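Local coordinates for protein taurine dioxygenase (Burkholderia xenovorans, PDB 5KEU) that probably acts as an iron- and 2-oxoglutarate-dependent dioxygenase of the TauD/TfdA family, at residues 178-182 and 318-323. Numbering follows the deposited sequence.
With MG (magnesium ion), chain C; FMT (formic acid), chain D.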
loop_
_atom_site.group_PDB
_atom_site.type_symbol
_atom_site.label_atom_id
_atom_site.label_comp_id
_atom_site.label_asym_id
_atom_site.label_seq_id
_atom_site.Cartn_x
_atom_site.Cartn_y
_atom_site.Cartn_z
ATOM N N ARG B 178 -22.890 0.002 -10.828
ATOM C CA ARG B 178 -23.359 -1.086 -11.686
ATOM C C ARG B 178 -22.463 -2.295 -11.513
ATOM O O ARG B 178 -21.255 -2.164 -11.294
ATOM C CB ARG B 178 -23.347 -0.728 -13.178
ATOM C CG ARG B 178 -24.107 0.530 -13.550
ATOM C CD ARG B 178 -24.053 0.751 -15.058
ATOM N NE ARG B 178 -24.623 2.045 -15.419
ATOM C CZ ARG B 178 -25.876 2.206 -15.832
ATOM N NH1 ARG B 178 -26.672 1.151 -15.954
ATOM N NH2 ARG B 178 -26.324 3.421 -16.132
ATOM N N PHE B 179 -23.069 -3.470 -11.666
ATOM C CA PHE B 179 -22.351 -4.736 -11.661
ATOM C C PHE B 179 -23.057 -5.700 -12.601
ATOM O O PHE B 179 -24.286 -5.826 -12.551
ATOM C CB PHE B 179 -22.294 -5.352 -10.269
ATOM C CG PHE B 179 -21.643 -6.703 -10.243
ATOM C CD1 PHE B 179 -20.277 -6.827 -10.451
ATOM C CD2 PHE B 179 -22.394 -7.846 -10.022
ATOM C CE1 PHE B 179 -19.670 -8.074 -10.427
ATOM C CE2 PHE B 179 -21.793 -9.094 -9.995
ATOM C CZ PHE B 179 -20.429 -9.205 -10.195
ATOM N N THR B 180 -22.278 -6.387 -13.435
ATOM C CA THR B 180 -22.805 -7.402 -14.343
ATOM C C THR B 180 -22.248 -8.753 -13.928
ATOM O O THR B 180 -21.035 -8.981 -14.057
ATOM C CB THR B 180 -22.433 -7.095 -15.794
ATOM O OG1 THR B 180 -23.013 -5.844 -16.178
ATOM C CG2 THR B 180 -22.951 -8.191 -16.719
ATOM N N PRO B 181 -23.070 -9.656 -13.389
ATOM C CA PRO B 181 -22.552 -10.961 -12.984
ATOM C C PRO B 181 -22.085 -11.748 -14.194
ATOM O O PRO B 181 -22.595 -11.553 -15.310
ATOM C CB PRO B 181 -23.766 -11.631 -12.313
ATOM C CG PRO B 181 -24.661 -10.501 -11.922
ATOM C CD PRO B 181 -24.479 -9.469 -12.999
ATOM N N PRO B 182 -21.096 -12.644 -14.024
ATOM C CA PRO B 182 -20.628 -13.582 -15.059
ATOM C C PRO B 182 -21.760 -14.408 -15.649
ATOM O O PRO B 182 -22.486 -15.001 -14.850
ATOM C CB PRO B 182 -19.653 -14.491 -14.303
ATOM C CG PRO B 182 -19.171 -13.665 -13.157
ATOM C CD PRO B 182 -20.320 -12.760 -12.778
ATOM N N ALA B 318 -24.988 -12.885 -6.459
ATOM C CA ALA B 318 -23.747 -13.086 -7.198
ATOM C C ALA B 318 -22.731 -12.004 -6.851
ATOM O O ALA B 318 -21.539 -12.289 -6.684
ATOM C CB ALA B 318 -24.023 -13.102 -8.700
ATOM N N ALA B 319 -23.187 -10.753 -6.735
ATOM C CA ALA B 319 -22.268 -9.681 -6.359
ATOM C C ALA B 319 -21.755 -9.880 -4.940
ATOM O O ALA B 319 -20.551 -9.738 -4.691
ATOM C CB ALA B 319 -22.938 -8.312 -6.510
ATOM N N VAL B 320 -22.644 -10.237 -4.000
ATOM C CA VAL B 320 -22.189 -10.560 -2.646
ATOM C C VAL B 320 -21.109 -11.631 -2.694
ATOM O O VAL B 320 -20.081 -11.535 -2.009
ATOM C CB VAL B 320 -23.369 -10.995 -1.749
ATOM C CG1 VAL B 320 -22.843 -11.532 -0.416
ATOM C CG2 VAL B 320 -24.329 -9.832 -1.503
ATOM N N ALA B 321 -21.312 -12.655 -3.530
ATOM C CA ALA B 321 -20.377 -13.773 -3.566
ATOM C C ALA B 321 -19.055 -13.395 -4.229
ATOM O O ALA B 321 -18.002 -13.927 -3.856
ATOM C CB ALA B 321 -21.014 -14.968 -4.283
ATOM N N LEU B 322 -19.078 -12.480 -5.195
ATOM C CA LEU B 322 -17.919 -12.260 -6.052
ATOM C C LEU B 322 -17.149 -10.979 -5.763
ATOM O O LEU B 322 -15.943 -10.943 -6.022
ATOM C CB LEU B 322 -18.345 -12.261 -7.526
ATOM C CG LEU B 322 -18.903 -13.595 -8.050
ATOM C CD1 LEU B 322 -19.487 -13.418 -9.433
ATOM C CD2 LEU B 322 -17.821 -14.674 -8.063
ATOM N N ASN B 323 -17.802 -9.931 -5.250
ATOM C CA ASN B 323 -17.133 -8.641 -4.981
ATOM C C ASN B 323 -16.115 -8.732 -3.836
ATOM O O ASN B 323 -15.164 -7.941 -3.752
ATOM C CB ASN B 323 -18.156 -7.533 -4.646
ATOM C CG ASN B 323 -19.047 -7.169 -5.831
ATOM O OD1 ASN B 323 -19.949 -6.340 -5.699
ATOM N ND2 ASN B 323 -18.802 -7.788 -6.991
ATOM O OXT ASN B 323 -16.240 -9.591 -2.959
HETATM MG MG MG C . -14.269 -7.015 -2.157
HETATM C C FMT D . -21.212 -2.783 -15.911
HETATM O O1 FMT D . -21.164 -3.771 -15.178
HETATM O O2 FMT D . -20.254 -2.038 -16.133
HETATM O O HOH W 1 -14.799 -8.498 -0.963
HETATM O O HOH W 2 -12.493 -8.044 -2.552
#
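Phe179, at the end of its strand, lays its ring against the last turn of the C-terminal helix, touching Ala319, Leu322 and Asn323. Its CG stands anti to the backbone N (chi1 176°), which swings the ring across to the helix. Ala319 comes up to the ring obliquely, its CB 3.6 Å from Phe179 CD2. Over one face lies the amide nitrogen of Asn323, ND2 being 3.6 Å from Phe179 CE1 and offset toward the rim; the amide and ring planes stand nearly perpendicular, 85° apart. Leu322 comes in at the ring edge with CD1, but that methyl sits closer to Pro182, whose CD is 3.5 Å away, the two side chains meeting tip to tip. One turn earlier in the helix, Ala318 CB rests 3.9 Å from Pro181 CB, so the two prolines extend the apolar surface that Phe179 begins. Apart from the Asn323 amide, the contact is between apolar side chains.

Asn323 is the chain terminus, and its carboxylate O binds the magnesium ion at 2.0 Å, alongside His123, Asp125 and His273, so the protein's own tail takes one coordination position. Those three match the two-histidine, one-carboxylate triad that holds iron(II) in the family, and magnesium probably stands in for iron here. The other oxygen, OXT, accepts a hydrogen bond from a metal-bound water.

Arg290 hydrogen-bonds the carbonyls of Val320 and Ala321 near the end of helix 313-322, while Tyr99 of strand 99-101 touches both side chains. Strand 174-179 is paired with strands 200-209 and 225-228, and Leu200 also touches Ala319, joining the helix to that sheet.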